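Local coordinates for phenazine biosynthesis protein, PhzF family (PDB 3EDN) that belongs to the PhzF family of the diaminopimelate epimerase-like fold and probably acts as an isomerase-like enzyme on a small metabolite, its own substrate being unassigned, at residues Leu153-Gly158 with Ile166-Asn171; Asp27-Thr32 with Phe50-Glu55. All blocks are in the same frame, centred on the assembly; numbering follows the deposited sequence.

Overall arrangement
Two ways of joining a loop or strand to a neighbouring strand appear here, one on each side of the chain's centre. Contact 2 comes first along the chain: the loop Asp27-Thr32, between strand 20-25 and helix 33-43, meets Phe50-Glu55, on strand 48-52. Contact 1 follows wholly later, where strands 156-159 and 163-168 form a hairpin. The centres lie 41 Å apart and the nearest atoms about 26 Å, so the contacts do not touch. The chain of strand pairings from 48-52 to 163-168 runs through strand 282-298, which pairs with both 3-11 and 266-273, consistent with the two-lobed diaminopimelate epimerase-like fold. Contact 1 packs within its own chain, whereas contact 2 also faces the second subunit.

Contact 1: Leu153-Gly158 with Ile166-Asn171; sequences LPIVYG and IVPVKN
In Ile155 (chi1 -56°) CG1 stands beside the backbone N, toward Pro168, and CG2 is anti to that N, alongside CG2 of Val167. The Ile155 side chain crosses Pro168 obliquely, Ile155 CG1 4.0 Å from Pro168 CD. Val156 (chi1 -61°) puts its CG2 in the crowded position between N and carbonyl carbon, next to Ile166 CB. The ring of Pro168 meets both side chain and backbone: Pro168 CG is 3.6 Å from Leu153 CB, the atom through which Leu153 touches, and 3.4 Å from Pro154 O. Val156-Gly158 and Ile166-Pro168 belong to the antiparallel hairpin of strands 156-159 and 163-168, and the contact lies at its open end, away from the turn. Val156 with Ile166 is a hydrogen-bonded pair. Ile166 N reaches Val156 O at 2.8 Å, nearly along the C=O axis, while the return bond from Val156 N to Ile166 O is longer, 3.2 Å, and lies in the carbonyl plane. Ile166 O also receives a CA-H contact from Ile155 CA at 3.4 Å. Tyr239 of helix 230-244 packs on Leu153, Val156 and Pro168 and hydrogen-bonds to Pro154 O; Leu138 of helix 135-141 touches Ile155 and Val167.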
loop_
_atom_site.group_PDB
_atom_site.type_symbol
_atom_site.label_atom_id
_atom_site.label_comp_id
_atom_site.label_asym_id
_atom_site.label_seq_id
_atom_site.Cartn_x
_atom_site.Cartn_y
_atom_site.Cartn_z
ATOM N N LEU A 153 -5.606 -4.872 -47.667
ATOM C CA LEU A 153 -6.166 -4.901 -46.320
ATOM C C LEU A 153 -6.165 -3.488 -45.745
ATOM O O LEU A 153 -5.224 -2.714 -45.999
ATOM C CB LEU A 153 -5.342 -5.857 -45.432
ATOM C CG LEU A 153 -5.502 -7.363 -45.711
ATOM C CD1 LEU A 153 -4.612 -8.181 -44.794
ATOM C CD2 LEU A 153 -6.950 -7.768 -45.549
ATOM N N PRO A 154 -7.213 -3.143 -44.978
ATOM C CA PRO A 154 -7.378 -1.783 -44.471
ATOM C C PRO A 154 -6.491 -1.419 -43.292
ATOM O O PRO A 154 -6.195 -2.261 -42.440
ATOM C CB PRO A 154 -8.859 -1.722 -44.058
ATOM C CG PRO A 154 -9.232 -3.128 -43.757
ATOM C CD PRO A 154 -8.342 -4.018 -44.607
ATOM N N ILE A 155 -6.061 -0.169 -43.275
ATOM C CA ILE A 155 -5.386 0.405 -42.117
ATOM C C ILE A 155 -6.477 0.898 -41.184
ATOM O O ILE A 155 -7.371 1.650 -41.603
ATOM C CB ILE A 155 -4.448 1.555 -42.514
ATOM C CG1 ILE A 155 -3.432 1.089 -43.567
ATOM C CG2 ILE A 155 -3.750 2.122 -41.280
ATOM C CD1 ILE A 155 -2.689 2.256 -44.263
ATOM N N VAL A 156 -6.443 0.447 -39.931
ATOM C CA VAL A 156 -7.473 0.821 -38.973
ATOM C C VAL A 156 -6.871 1.056 -37.599
ATOM O O VAL A 156 -5.832 0.492 -37.260
ATOM C CB VAL A 156 -8.574 -0.259 -38.828
ATOM C CG1 VAL A 156 -9.276 -0.490 -40.154
ATOM C CG2 VAL A 156 -8.000 -1.576 -38.262
ATOM N N TYR A 157 -7.523 1.906 -36.825
ATOM C CA TYR A 157 -7.301 1.985 -35.383
ATOM C C TYR A 157 -8.116 0.858 -34.790
ATOM O O TYR A 157 -9.259 0.648 -35.197
ATOM C CB TYR A 157 -7.870 3.293 -34.824
ATOM C CG TYR A 157 -7.185 4.568 -35.266
ATOM C CD1 TYR A 157 -6.026 5.013 -34.629
ATOM C CD2 TYR A 157 -7.704 5.341 -36.305
ATOM C CE1 TYR A 157 -5.383 6.194 -35.021
ATOM C CE2 TYR A 157 -7.074 6.519 -36.706
ATOM C CZ TYR A 157 -5.917 6.935 -36.056
ATOM O OH TYR A 157 -5.292 8.097 -36.433
ATOM N N GLY A 158 -7.542 0.138 -33.833
ATOM C CA GLY A 158 -8.257 -0.936 -33.153
ATOM C C GLY A 158 -7.947 -0.963 -31.664
ATOM O O GLY A 158 -6.861 -0.574 -31.237
ATOM N N ILE A 166 -3.463 -0.856 -36.739
ATOM C CA ILE A 166 -3.083 -2.031 -37.496
ATOM C C ILE A 166 -2.734 -1.571 -38.920
ATOM O O ILE A 166 -3.602 -1.061 -39.632
ATOM C CB ILE A 166 -4.248 -3.051 -37.548
ATOM C CG1 ILE A 166 -4.638 -3.542 -36.132
ATOM C CG2 ILE A 166 -3.894 -4.222 -38.456
ATOM C CD1 ILE A 166 -3.474 -4.235 -35.377
ATOM N N VAL A 167 -1.473 -1.745 -39.314
ATOM C CA VAL A 167 -0.957 -1.315 -40.611
ATOM C C VAL A 167 -0.471 -2.531 -41.422
ATOM O O VAL A 167 0.657 -3.014 -41.222
ATOM C CB VAL A 167 0.224 -0.343 -40.429
ATOM C CG1 VAL A 167 0.701 0.179 -41.788
ATOM C CG2 VAL A 167 -0.179 0.820 -39.536
ATOM N N PRO A 168 -1.319 -3.045 -42.324
ATOM C CA PRO A 168 -0.887 -4.188 -43.141
ATOM C C PRO A 168 0.265 -3.827 -44.087
ATOM O O PRO A 168 0.167 -2.847 -44.850
ATOM C CB PRO A 168 -2.154 -4.564 -43.921
ATOM C CG PRO A 168 -3.312 -4.003 -43.066
ATOM C CD PRO A 168 -2.737 -2.696 -42.564
ATOM N N VAL A 169 1.351 -4.599 -44.012
ATOM C CA VAL A 169 2.484 -4.460 -44.938
ATOM C C VAL A 169 2.659 -5.743 -45.770
ATOM O O VAL A 169 2.076 -6.785 -45.461
ATOM C CB VAL A 169 3.796 -4.038 -44.212
ATOM C CG1 VAL A 169 3.594 -2.725 -43.455
ATOM C CG2 VAL A 169 4.249 -5.134 -43.275
ATOM N N LYS A 170 3.432 -5.656 -46.844
ATOM C CA LYS A 170 3.470 -6.740 -47.818
ATOM C C LYS A 170 3.999 -8.066 -47.271
ATOM O O LYS A 170 3.418 -9.113 -47.536
ATOM C CB LYS A 170 4.254 -6.312 -49.061
ATOM C CG LYS A 170 3.436 -5.443 -50.026
ATOM C CD LYS A 170 4.311 -4.954 -51.187
ATOM C CE LYS A 170 3.465 -4.382 -52.321
ATOM N NZ LYS A 170 2.571 -3.294 -51.913
ATOM N N ASN A 171 5.090 -8.023 -46.509
ATOM C CA ASN A 171 5.746 -9.262 -46.071
ATOM C C ASN A 171 6.800 -9.040 -44.993
ATOM O O ASN A 171 6.983 -7.908 -44.527
ATOM C CB ASN A 171 6.319 -10.018 -47.281
ATOM C CG ASN A 171 7.267 -9.180 -48.104
ATOM O OD1 ASN A 171 7.990 -8.330 -47.588
ATOM N ND2 ASN A 171 7.263 -9.415 -49.409
#

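Contact 2: Asp27-Thr32 with Phe50-Glu55; sequences DADGLT and FVLSSE
Both carboxylate oxygens of Asp29 are taken up by Ser53. Asp29 OD1 accepts from Ser53 N through its syn lone pair at 3.0 Å, and Asp29 OD2 receives the Ser53 hydroxyl, OG to OD2 2.6 Å, from above the carboxylate plane by 28°. Two bonds from one residue thus fix the rotation of the carboxylate, and would be expected to stabilise its charged form. Asp29 has CG beside its own backbone N (chi1 -80°), and Ser53 OG adopts the same relation (chi1 -69°), so that the two ends meet. Beside this grip, Ala28 N donates to Val51 O at 2.8 Å in a nearly straight bond along the C=O axis. Ala28 CB lies 3.6 Å from Phe50 CB and at the edge of the ring, in its plane, and Leu52 CD2 is 3.7 Å from Ala28 CB. The loop is shaped by an Asx turn, Asp27 OD1 accepting from Asp29 N at 3.0 Å, which runs into a type I beta turn from Ala28 to Leu31; Thr32 then N-caps helix 33-43. Within this lobe of the diaminopimelate epimerase-like fold, Met36 and Ile39 of that helix pack on Phe50. A water lies between Val51 O (3.1 Å) and Asp27 OD1, the latter bond weak, with more acceptors in reach than it has protons. The Leu52 side chain is about 4 Å from a bound magnesium ion and a succinic acid, the latter probably from the crystallisation liquor. Further out, Asp29 O accepts from Arg60 of the second subunit; Asp29 packs on Ser53 of that subunit and Ser53 on its Asp29.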
loop_
_atom_site.group_PDB
_atom_site.type_symbol
_atom_site.label_atom_id
_atom_site.label_comp_id
_atom_site.label_asym_id
_atom_site.label_seq_id
_atom_site.Cartn_x
_atom_site.Cartn_y
_atom_site.Cartn_z
ATOM N N ASP A 27 4.937 -13.264 -3.027
ATOM C CA ASP A 27 4.092 -12.970 -1.860
ATOM C C ASP A 27 4.471 -11.592 -1.341
ATOM O O ASP A 27 5.508 -11.410 -0.708
ATOM C CB ASP A 27 4.213 -14.042 -0.772
ATOM C CG ASP A 27 3.388 -13.716 0.472
ATOM O OD1 ASP A 27 2.819 -12.612 0.568
ATOM O OD2 ASP A 27 3.287 -14.601 1.358
ATOM N N ALA A 28 3.639 -10.616 -1.671
ATOM C CA ALA A 28 3.911 -9.214 -1.372
ATOM C C ALA A 28 3.152 -8.714 -0.145
ATOM O O ALA A 28 3.068 -7.508 0.075
ATOM C CB ALA A 28 3.559 -8.347 -2.608
ATOM N N ASP A 29 2.599 -9.632 0.647
ATOM C CA ASP A 29 1.784 -9.210 1.793
ATOM C C ASP A 29 2.588 -8.473 2.857
ATOM O O ASP A 29 2.002 -7.807 3.707
ATOM C CB ASP A 29 1.010 -10.388 2.420
ATOM C CG ASP A 29 -0.271 -10.745 1.649
ATOM O OD1 ASP A 29 -0.823 -9.877 0.934
ATOM O OD2 ASP A 29 -0.716 -11.920 1.752
ATOM N N GLY A 30 3.911 -8.554 2.794
ATOM C CA GLY A 30 4.763 -7.827 3.746
ATOM C C GLY A 30 5.203 -6.431 3.339
ATOM O O GLY A 30 6.051 -5.833 4.011
ATOM N N LEU A 31 4.622 -5.904 2.259
ATOM C CA LEU A 31 5.102 -4.661 1.638
ATOM C C LEU A 31 4.044 -3.568 1.592
ATOM O O LEU A 31 2.866 -3.832 1.391
ATOM C CB LEU A 31 5.528 -4.938 0.192
ATOM C CG LEU A 31 6.678 -5.934 0.068
ATOM C CD1 LEU A 31 6.850 -6.379 -1.356
ATOM C CD2 LEU A 31 7.959 -5.296 0.604
ATOM N N THR A 32 4.477 -2.321 1.760
ATOM C CA THR A 32 3.612 -1.180 1.500
ATOM C C THR A 32 3.625 -0.831 0.013
ATOM O O THR A 32 4.520 -1.253 -0.730
ATOM C CB THR A 32 4.093 0.067 2.237
ATOM O OG1 THR A 32 5.352 0.493 1.681
ATOM C CG2 THR A 32 4.275 -0.235 3.738
ATOM N N PHE A 50 2.879 -7.827 -8.027
ATOM C CA PHE A 50 2.926 -8.152 -6.616
ATOM C C PHE A 50 1.693 -8.961 -6.247
ATOM O O PHE A 50 0.569 -8.509 -6.470
ATOM C CB PHE A 50 2.962 -6.846 -5.835
ATOM C CG PHE A 50 4.197 -6.041 -6.119
ATOM C CD1 PHE A 50 5.317 -6.185 -5.312
ATOM C CD2 PHE A 50 4.254 -5.178 -7.201
ATOM C CE1 PHE A 50 6.476 -5.478 -5.570
ATOM C CE2 PHE A 50 5.421 -4.473 -7.479
ATOM C CZ PHE A 50 6.525 -4.616 -6.659
ATOM N N VAL A 51 1.912 -10.168 -5.723
ATOM C CA VAL A 51 0.811 -11.080 -5.405
ATOM C C VAL A 51 0.378 -10.892 -3.956
ATOM O O VAL A 51 1.222 -10.939 -3.058
ATOM C CB VAL A 51 1.231 -12.539 -5.640
ATOM C CG1 VAL A 51 0.102 -13.516 -5.302
ATOM C CG2 VAL A 51 1.689 -12.729 -7.098
ATOM N N LEU A 52 -0.912 -10.657 -3.752
ATOM C CA LEU A 52 -1.457 -10.177 -2.473
ATOM C C LEU A 52 -2.694 -10.966 -2.057
ATOM O O LEU A 52 -3.294 -11.685 -2.861
ATOM C CB LEU A 52 -1.842 -8.703 -2.611
ATOM C CG LEU A 52 -0.643 -7.813 -2.944
ATOM C CD1 LEU A 52 -1.020 -6.509 -3.628
ATOM C CD2 LEU A 52 0.098 -7.515 -1.658
ATOM N N SER A 53 -3.062 -10.833 -0.787
ATOM C CA SER A 53 -4.281 -11.472 -0.286
ATOM C C SER A 53 -5.502 -10.668 -0.727
ATOM O O SER A 53 -5.417 -9.464 -0.935
ATOM C CB SER A 53 -4.254 -11.578 1.250
ATOM O OG SER A 53 -3.270 -12.505 1.693
ATOM N N SER A 54 -6.650 -11.342 -0.847
ATOM C CA SER A 54 -7.884 -10.691 -1.295
ATOM C C SER A 54 -9.064 -11.089 -0.431
ATOM O O SER A 54 -9.169 -12.243 -0.049
ATOM C CB SER A 54 -8.221 -11.065 -2.748
ATOM O OG SER A 54 -9.430 -10.425 -3.154
ATOM N N GLU A 55 -9.958 -10.125 -0.196
ATOM C CA GLU A 55 -11.225 -10.353 0.504
ATOM C C GLU A 55 -12.313 -10.897 -0.416
ATOM O O GLU A 55 -13.325 -11.419 0.059
ATOM C CB GLU A 55 -11.729 -9.037 1.098
ATOM C CG GLU A 55 -10.853 -8.460 2.206
ATOM C CD GLU A 55 -11.022 -9.204 3.515
ATOM O OE1 GLU A 55 -12.168 -9.589 3.838
ATOM O OE2 GLU A 55 -10.011 -9.416 4.216
HETATM O O HOH W 1 0.174 -13.134 -1.115
#